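Local coordinates for putative lipoprotein (Pseudomonas protegens, PDB 4KT3) that probably acts as the immunity protein that binds and neutralises a type VI secretion peptidoglycan glycoside hydrolase effector, at residues L19-L28 with P60-G68. Residues are numbered along the deposited sequence; the frame is centred on the assembly and turned at random.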
loop_
_atom_site.group_PDB
_atom_site.type_symbol
_atom_site.label_atom_id
_atom_site.label_comp_id
_atom_site.label_asym_id
_atom_site.label_seq_id
_atom_site.Cartn_x
_atom_site.Cartn_y
_atom_site.Cartn_z
ATOM N N LEU B 19 -14.313 6.298 15.214
ATOM C CA LEU B 19 -14.468 6.880 13.887
ATOM C C LEU B 19 -15.046 5.868 12.911
ATOM O O LEU B 19 -14.712 4.683 12.963
ATOM C CB LEU B 19 -13.107 7.346 13.360
ATOM C CG LEU B 19 -12.358 8.417 14.161
ATOM C CD1 LEU B 19 -10.906 8.520 13.696
ATOM C CD2 LEU B 19 -13.054 9.753 14.022
ATOM N N THR B 20 -15.912 6.343 12.020
ATOM C CA THR B 20 -16.295 5.579 10.833
ATOM C C THR B 20 -15.155 5.599 9.828
ATOM O O THR B 20 -14.206 6.378 9.964
ATOM C CB THR B 20 -17.494 6.200 10.136
ATOM O OG1 THR B 20 -17.150 7.523 9.705
ATOM C CG2 THR B 20 -18.687 6.260 11.072
ATOM N N ARG B 21 -15.253 4.759 8.803
ATOM C CA ARG B 21 -14.242 4.745 7.764
ATOM C C ARG B 21 -14.140 6.116 7.108
ATOM O O ARG B 21 -13.044 6.593 6.813
ATOM C CB ARG B 21 -14.569 3.690 6.707
ATOM C CG ARG B 21 -13.446 3.503 5.676
ATOM C CD ARG B 21 -13.892 2.651 4.487
ATOM N NE ARG B 21 -14.711 1.507 4.885
ATOM C CZ ARG B 21 -14.230 0.313 5.218
ATOM N NH1 ARG B 21 -12.921 0.088 5.215
ATOM N NH2 ARG B 21 -15.057 -0.661 5.562
ATOM N N GLU B 22 -15.286 6.751 6.876
ATOM C CA GLU B 22 -15.309 8.045 6.206
ATOM C C GLU B 22 -14.606 9.098 7.054
ATOM O O GLU B 22 -13.827 9.902 6.539
ATOM C CB GLU B 22 -16.751 8.468 5.905
ATOM C CG GLU B 22 -16.872 9.758 5.106
ATOM N N GLN B 23 -14.879 9.085 8.355
ATOM C CA GLN B 23 -14.242 10.017 9.276
ATOM C C GLN B 23 -12.736 9.769 9.360
ATOM O O GLN B 23 -11.950 10.716 9.403
ATOM C CB GLN B 23 -14.877 9.913 10.664
ATOM C CG GLN B 23 -16.312 10.430 10.718
ATOM C CD GLN B 23 -16.998 10.154 12.042
ATOM O OE1 GLN B 23 -16.776 9.119 12.669
ATOM N NE2 GLN B 23 -17.836 11.093 12.481
ATOM N N ALA B 24 -12.334 8.501 9.373
ATOM C CA ALA B 24 -10.917 8.155 9.405
ATOM C C ALA B 24 -10.212 8.700 8.158
ATOM O O ALA B 24 -9.086 9.181 8.236
ATOM C CB ALA B 24 -10.731 6.644 9.512
ATOM N N GLU B 25 -10.880 8.642 7.009
ATOM C CA GLU B 25 -10.293 9.188 5.794
ATOM C C GLU B 25 -10.113 10.702 5.922
ATOM O O GLU B 25 -9.126 11.268 5.450
ATOM C CB GLU B 25 -11.151 8.885 4.563
ATOM C CG GLU B 25 -10.453 9.270 3.275
ATOM C CD GLU B 25 -11.365 9.210 2.067
ATOM O OE1 GLU B 25 -12.120 8.231 1.919
ATOM O OE2 GLU B 25 -11.322 10.155 1.259
ATOM N N GLN B 26 -11.070 11.365 6.557
ATOM C CA GLN B 26 -10.953 12.804 6.740
ATOM C C GLN B 26 -9.794 13.138 7.681
ATOM O O GLN B 26 -9.079 14.122 7.458
ATOM C CB GLN B 26 -12.272 13.413 7.213
ATOM C CG GLN B 26 -13.343 13.402 6.132
ATOM C CD GLN B 26 -12.864 14.023 4.819
ATOM O OE1 GLN B 26 -12.323 15.131 4.803
ATOM N NE2 GLN B 26 -13.056 13.301 3.712
ATOM N N VAL B 27 -9.587 12.308 8.702
ATOM C CA VAL B 27 -8.421 12.443 9.569
ATOM C C VAL B 27 -7.144 12.301 8.736
ATOM O O VAL B 27 -6.233 13.124 8.832
ATOM C CB VAL B 27 -8.428 11.394 10.719
ATOM C CG1 VAL B 27 -7.118 11.411 11.488
ATOM C CG2 VAL B 27 -9.589 11.657 11.681
ATOM N N LEU B 28 -7.070 11.255 7.918
ATOM C CA LEU B 28 -5.911 11.061 7.051
ATOM C C LEU B 28 -5.683 12.284 6.161
ATOM O O LEU B 28 -4.548 12.745 5.992
ATOM C CB LEU B 28 -6.087 9.803 6.194
ATOM C CG LEU B 28 -4.956 9.564 5.194
ATOM C CD1 LEU B 28 -3.618 9.399 5.920
ATOM C CD2 LEU B 28 -5.242 8.348 4.332
ATOM N N PRO B 60 -6.623 -4.783 12.599
ATOM C CA PRO B 60 -7.612 -4.571 13.661
ATOM C C PRO B 60 -7.336 -3.306 14.469
ATOM O O PRO B 60 -6.197 -3.064 14.882
ATOM C CB PRO B 60 -7.445 -5.817 14.522
ATOM C CG PRO B 60 -7.054 -6.888 13.517
ATOM C CD PRO B 60 -6.170 -6.186 12.528
ATOM N N GLY B 61 -8.375 -2.499 14.666
ATOM C CA GLY B 61 -8.238 -1.243 15.391
ATOM C C GLY B 61 -8.055 -0.033 14.493
ATOM O O GLY B 61 -8.127 1.107 14.969
ATOM N N TYR B 62 -7.807 -0.285 13.204
ATOM C CA TYR B 62 -7.505 0.765 12.224
ATOM C C TYR B 62 -8.346 0.590 10.958
ATOM O O TYR B 62 -8.853 -0.503 10.670
ATOM C CB TYR B 62 -6.012 0.711 11.816
ATOM C CG TYR B 62 -5.074 0.873 12.981
ATOM C CD1 TYR B 62 -4.762 -0.208 13.794
ATOM C CD2 TYR B 62 -4.507 2.098 13.275
ATOM C CE1 TYR B 62 -3.942 -0.056 14.902
ATOM C CE2 TYR B 62 -3.685 2.264 14.373
ATOM C CZ TYR B 62 -3.395 1.188 15.174
ATOM O OH TYR B 62 -2.578 1.346 16.274
ATOM N N TYR B 63 -8.479 1.671 10.199
ATOM C CA TYR B 63 -8.876 1.582 8.801
ATOM C C TYR B 63 -7.646 1.893 7.951
ATOM O O TYR B 63 -6.897 2.817 8.266
ATOM C CB TYR B 63 -9.977 2.584 8.498
ATOM C CG TYR B 63 -11.317 2.182 9.046
ATOM C CD1 TYR B 63 -11.970 1.057 8.566
ATOM C CD2 TYR B 63 -11.934 2.930 10.036
ATOM C CE1 TYR B 63 -13.201 0.683 9.062
ATOM C CE2 TYR B 63 -13.159 2.571 10.536
ATOM C CZ TYR B 63 -13.788 1.444 10.052
ATOM O OH TYR B 63 -15.018 1.094 10.550
ATOM N N ASP B 64 -7.437 1.125 6.886
ATOM C CA ASP B 64 -6.282 1.326 6.011
ATOM C C ASP B 64 -6.664 2.090 4.739
ATOM O O ASP B 64 -7.786 1.952 4.220
ATOM C CB ASP B 64 -5.666 -0.012 5.596
ATOM C CG ASP B 64 -4.992 -0.753 6.738
ATOM O OD1 ASP B 64 -5.009 -0.287 7.898
ATOM O OD2 ASP B 64 -4.462 -1.849 6.452
ATOM N N PHE B 65 -5.713 2.869 4.222
ATOM C CA PHE B 65 -5.929 3.690 3.036
ATOM C C PHE B 65 -4.681 3.695 2.183
ATOM O O PHE B 65 -3.565 3.752 2.705
ATOM C CB PHE B 65 -6.238 5.145 3.422
ATOM C CG PHE B 65 -7.452 5.292 4.265
ATOM C CD1 PHE B 65 -8.697 5.470 3.678
ATOM C CD2 PHE B 65 -7.361 5.235 5.653
ATOM C CE1 PHE B 65 -9.828 5.593 4.455
ATOM C CE2 PHE B 65 -8.493 5.361 6.429
ATOM C CZ PHE B 65 -9.725 5.548 5.831
ATOM N N SER B 66 -4.862 3.636 0.870
ATOM C CA SER B 66 -3.735 3.807 -0.034
ATOM C C SER B 66 -3.821 5.169 -0.703
ATOM O O SER B 66 -4.913 5.686 -0.949
ATOM C CB SER B 66 -3.710 2.704 -1.087
ATOM O OG SER B 66 -4.780 2.839 -1.989
ATOM N N LEU B 67 -2.657 5.749 -0.979
ATOM C CA LEU B 67 -2.545 7.003 -1.700
ATOM C C LEU B 67 -1.813 6.701 -2.996
ATOM O O LEU B 67 -0.706 6.159 -2.991
ATOM C CB LEU B 67 -1.759 8.006 -0.879
ATOM C CG LEU B 67 -1.433 9.335 -1.563
ATOM C CD1 LEU B 67 -2.701 10.108 -1.906
ATOM C CD2 LEU B 67 -0.517 10.149 -0.667
ATOM N N GLY B 68 -2.437 7.028 -4.114
ATOM C CA GLY B 68 -1.887 6.634 -5.392
ATOM C C GLY B 68 -2.129 7.623 -6.503
ATOM O O GLY B 68 -2.806 8.629 -6.322
HETATM O O HOH W 1 -16.186 2.407 12.545
HETATM O O HOH W 2 -10.424 1.731 5.005
#
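Arg21 covers one face of the Tyr63 ring with its CA and CB, and its guanidinium reaches past the CD1/CE1 rim. The CB sits 4.0 Å from the Tyr63 ring centroid and only 6° off the ring normal, a CH-pi contact. With CG anti to the backbone N and the chain bent at chi3, the guanidinium passes that rim obliquely, its plane 58° from the ring's, and Tyr63 CE1 lies over one of its faces. NH1 comes to 3.6 Å from Tyr63 CD1. No direct hydrogen bond crosses between the two segments; two waters bridge them. One donates to Leu19 O, just ahead of the helix, and lies 2.7 Å from Tyr63 OH, in the plane of the ring; the other accepts a hydrogen bond from Arg21 NH1 and donates one to Asp64 O. Here helix 21-28 lies on one side of the antiparallel sheet, crossing strand 62-68 at -58°, and the alternation of the strand sends Tyr63 and Phe65 to the helix while Tyr62 and Asp64 turn away. Ala24 CB touches both rings where they meet the helix, 3.9 Å from Tyr63 CD2 and 4.0 Å from Phe65 CZ. Phe65 then pushes its rim against the helix backbone, meeting Arg21 O in the ring plane and Glu25 CB at CE1 (3.5 Å), while Leu28 CD2 packs on Phe65 CB. The Glu25 carboxylate pairs with Arg29. At the helix start, Thr20 and Gln23 form a capping box: Gln23 N donates to Thr20 OG1, Thr20 N to Gln23 OE1.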